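Local coordinates for LysM domain protein (Mycobacterium smegmatis, PDB 4OIT), which binds mannose as a beta-prism II lectin and forms a domain-swapped dimer, at residues 8-13 with 53-58. Sequence-based numbering, arbitrary orientation.
Sequences GQKLER and VVRAEV
Lys10, Arg55 and Glu57 all carry CG wedged between the backbone N and the carbonyl carbon (chi1 64°, 73° and 69°). On the same face of the sheet the Lys10 and Glu57 chains run out extended, as does Arg55 as far as NE. Lys10 CB sits against Glu57 CB at 3.5 Å. Further out, the Lys10 chain crosses Arg55 obliquely, with 3.9 Å between Lys10 CD and Arg55 CD. Arg55 NE makes a weak, salt-bridging hydrogen bond to Glu57 OE1 at 3.2 Å, and the carboxylate lies at the edge of the guanidinium, in its plane. This acid probably partly offsets the like charges of Lys10 and Arg55. The Glu57 side chain is about 6 Å from a bound beta-D-mannopyranose and touches Tyr67 of that sugar pocket.

Strands 10-12 and 53-58 run antiparallel in one sheet of the beta-prism II domain, and strand 64-68 continues the sheet beyond 53-58. Leu11 and Ala56 form a hydrogen-bonded pair. Ala56 N points to Leu11 O in the carbonyl plane at 2.9 Å, whereas Leu11 N reaches Ala56 O from above its plane. The side chains of this pair are buried on the other face, where Leu11 meets Leu5 and Ala56 meets Leu28. At one end Gly8 and Gln9 both face Val58 in a G1 beta bulge. Gly8 N donates to Val58 O at 2.6 Å, and Val58 N donates to Gln9 O. Gly8 has a positive phi, at which a side chain would collide with the carbonyl oxygen of the residue before. At the other end Arg13, bent at chi2 and chi3, lays CG 3.3 Å from Val54 O.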
ATOM      1  N   GLY B   8      12.772  13.098   4.330  1.00 23.70           N
ATOM      2  CA  GLY B   8      12.782  11.636   4.294  1.00 23.53           C
ATOM      3  C   GLY B   8      12.161  10.964   5.507  1.00 23.34           C
ATOM      4  O   GLY B   8      11.936   9.758   5.492  1.00 23.23           O
ATOM      5  N   GLN B   9      11.886  11.730   6.561  1.00 23.46           N
ATOM      6  CA  GLN B   9      11.288  11.168   7.778  1.00 23.56           C
ATOM      7  C   GLN B   9       9.798  10.913   7.621  1.00 23.62           C
ATOM      8  O   GLN B   9       9.185  11.322   6.635  1.00 23.83           O
ATOM      9  CB  GLN B   9      11.510  12.091   8.975  1.00 23.17           C
ATOM     10  CG  GLN B   9      12.928  12.086   9.511  1.00 23.03           C
ATOM     11  CD  GLN B   9      12.992  12.559  10.947  1.00 22.72           C
ATOM     12  OE1 GLN B   9      13.446  13.665  11.222  1.00 22.62           O
ATOM     13  NE2 GLN B   9      12.512  11.732  11.869  1.00 22.76           N
ATOM     14  N   LYS B  10       9.224  10.234   8.607  1.00 24.03           N
ATOM     15  CA  LYS B  10       7.797   9.949   8.615  1.00 24.35           C
ATOM     16  C   LYS B  10       7.256   9.712  10.015  1.00 24.76           C
ATOM     17  O   LYS B  10       7.982   9.269  10.906  1.00 24.81           O
ATOM     18  CB  LYS B  10       7.510   8.717   7.758  1.00 24.35           C
ATOM     19  CG  LYS B  10       8.128   7.432   8.288  1.00 24.31           C
ATOM     20  CD  LYS B  10       7.857   6.263   7.361  1.00 24.40           C
ATOM     21  CE  LYS B  10       8.694   5.055   7.745  1.00 24.48           C
ATOM     22  NZ  LYS B  10       8.545   3.942   6.768  1.00 24.63           N
ATOM     23  N   LEU B  11       5.977  10.029  10.196  1.00 25.14           N
ATOM     24  CA  LEU B  11       5.195   9.485  11.298  1.00 25.57           C
ATOM     25  C   LEU B  11       4.572   8.200  10.791  1.00 26.22           C
ATOM     26  O   LEU B  11       4.005   8.174   9.703  1.00 26.46           O
ATOM     27  CB  LEU B  11       4.080  10.436  11.736  1.00 25.40           C
ATOM     28  CG  LEU B  11       4.445  11.741  12.439  1.00 25.13           C
ATOM     29  CD1 LEU B  11       3.172  12.460  12.854  1.00 25.18           C
ATOM     30  CD2 LEU B  11       5.342  11.510  13.643  1.00 25.21           C
ATOM     31  N   GLU B  12       4.697   7.133  11.568  1.00 27.44           N
ATOM     32  CA  GLU B  12       3.994   5.885  11.284  1.00 28.22           C
ATOM     33  C   GLU B  12       2.742   5.848  12.157  1.00 28.44           C
ATOM     34  O   GLU B  12       2.508   6.772  12.939  1.00 28.15           O
ATOM     35  CB  GLU B  12       4.915   4.692  11.543  1.00 28.70           C
ATOM     36  CG  GLU B  12       6.057   4.593  10.535  1.00 29.06           C
ATOM     37  CD  GLU B  12       7.323   3.974  11.108  1.00 29.47           C
ATOM     38  OE1 GLU B  12       7.833   4.474  12.139  1.00 29.45           O
ATOM     39  OE2 GLU B  12       7.821   2.990  10.521  1.00 29.49           O
ATOM     40  N   ARG B  13       1.931   4.801  12.012  1.00 29.03           N
ATOM     41  CA  ARG B  13       0.682   4.681  12.774  1.00 29.46           C
ATOM     42  C   ARG B  13       0.935   4.720  14.274  1.00 28.81           C
ATOM     43  O   ARG B  13       1.676   3.895  14.803  1.00 28.78           O
ATOM     44  CB  ARG B  13      -0.045   3.379  12.442  1.00 30.50           C
ATOM     45  CG  ARG B  13      -0.442   3.229  10.984  1.00 31.49           C
ATOM     46  CD  ARG B  13      -1.834   2.632  10.845  1.00 32.56           C
ATOM     47  NE  ARG B  13      -2.021   1.427  11.654  1.00 33.58           N
ATOM     48  CZ  ARG B  13      -3.165   0.752  11.752  1.00 34.70           C
ATOM     49  NH1 ARG B  13      -4.247   1.146  11.085  1.00 35.05           N
ATOM     50  NH2 ARG B  13      -3.229  -0.331  12.520  1.00 35.07           N
ATOM     51  N   VAL B  53      -4.870   5.460   5.928  1.00 26.36           N
ATOM     52  CA  VAL B  53      -3.556   6.099   5.951  1.00 26.44           C
ATOM     53  C   VAL B  53      -2.697   5.391   6.996  1.00 26.54           C
ATOM     54  O   VAL B  53      -3.107   5.262   8.147  1.00 26.76           O
ATOM     55  CB  VAL B  53      -3.652   7.604   6.275  1.00 26.27           C
ATOM     56  CG1 VAL B  53      -2.268   8.232   6.399  1.00 26.07           C
ATOM     57  CG2 VAL B  53      -4.457   8.328   5.205  1.00 26.34           C
ATOM     58  N   VAL B  54      -1.517   4.927   6.586  1.00 26.88           N
ATOM     59  CA  VAL B  54      -0.605   4.207   7.493  1.00 27.07           C
ATOM     60  C   VAL B  54       0.730   4.912   7.745  1.00 27.21           C
ATOM     61  O   VAL B  54       1.471   4.526   8.650  1.00 27.25           O
ATOM     62  CB  VAL B  54      -0.330   2.762   7.019  1.00 27.27           C
ATOM     63  CG1 VAL B  54      -1.616   1.950   7.064  1.00 27.45           C
ATOM     64  CG2 VAL B  54       0.298   2.735   5.628  1.00 27.26           C
ATOM     65  N   ARG B  55       1.045   5.925   6.945  1.00 27.59           N
ATOM     66  CA  ARG B  55       2.200   6.775   7.221  1.00 27.66           C
ATOM     67  C   ARG B  55       2.009   8.176   6.660  1.00 27.28           C
ATOM     68  O   ARG B  55       1.213   8.394   5.745  1.00 27.16           O
ATOM     69  CB  ARG B  55       3.494   6.154   6.682  1.00 28.07           C
ATOM     70  CG  ARG B  55       3.654   6.192   5.170  1.00 28.52           C
ATOM     71  CD  ARG B  55       5.021   5.667   4.758  1.00 29.00           C
ATOM     72  NE  ARG B  55       5.196   5.664   3.305  1.00 29.19           N
ATOM     73  CZ  ARG B  55       4.654   4.776   2.473  1.00 29.15           C
ATOM     74  NH1 ARG B  55       3.877   3.795   2.928  1.00 28.91           N
ATOM     75  NH2 ARG B  55       4.886   4.875   1.170  1.00 29.38           N
ATOM     76  N   ALA B  56       2.756   9.116   7.230  1.00 27.03           N
ATOM     77  CA  ALA B  56       2.761  10.502   6.790  1.00 26.88           C
ATOM     78  C   ALA B  56       4.211  10.947   6.697  1.00 26.97           C
ATOM     79  O   ALA B  56       4.819  11.322   7.702  1.00 27.06           O
ATOM     80  CB  ALA B  56       1.986  11.373   7.766  1.00 26.82           C
ATOM     81  N   GLU B  57       4.770  10.889   5.492  1.00 26.92           N
ATOM     82  CA  GLU B  57       6.198  11.135   5.309  1.00 27.18           C
ATOM     83  C   GLU B  57       6.518  12.480   4.664  1.00 26.47           C
ATOM     84  O   GLU B  57       5.903  12.881   3.673  1.00 25.85           O
ATOM     85  CB  GLU B  57       6.861   9.985   4.535  1.00 28.21           C
ATOM     86  CG  GLU B  57       6.477   9.838   3.071  1.00 29.05           C
ATOM     87  CD  GLU B  57       7.180   8.662   2.409  1.00 30.29           C
ATOM     88  OE1 GLU B  57       7.654   7.761   3.137  1.00 30.77           O
ATOM     89  OE2 GLU B  57       7.260   8.633   1.161  1.00 31.53           O
ATOM     90  N   VAL B  58       7.480  13.170   5.272  1.00 25.87           N
ATOM     91  CA  VAL B  58       8.068  14.379   4.719  1.00 25.57           C
ATOM     92  C   VAL B  58       9.117  13.903   3.723  1.00 25.61           C
ATOM     93  O   VAL B  58      10.177  13.421   4.119  1.00 25.60           O
ATOM     94  CB  VAL B  58       8.736  15.241   5.816  1.00 25.58           C
ATOM     95  CG1 VAL B  58       9.286  16.532   5.227  1.00 25.49           C
ATOM     96  CG2 VAL B  58       7.755  15.551   6.937  1.00 25.39           C
TER
HETATM   97  O   HOH W   1      -5.445   3.698   9.046  1.00 26.13           O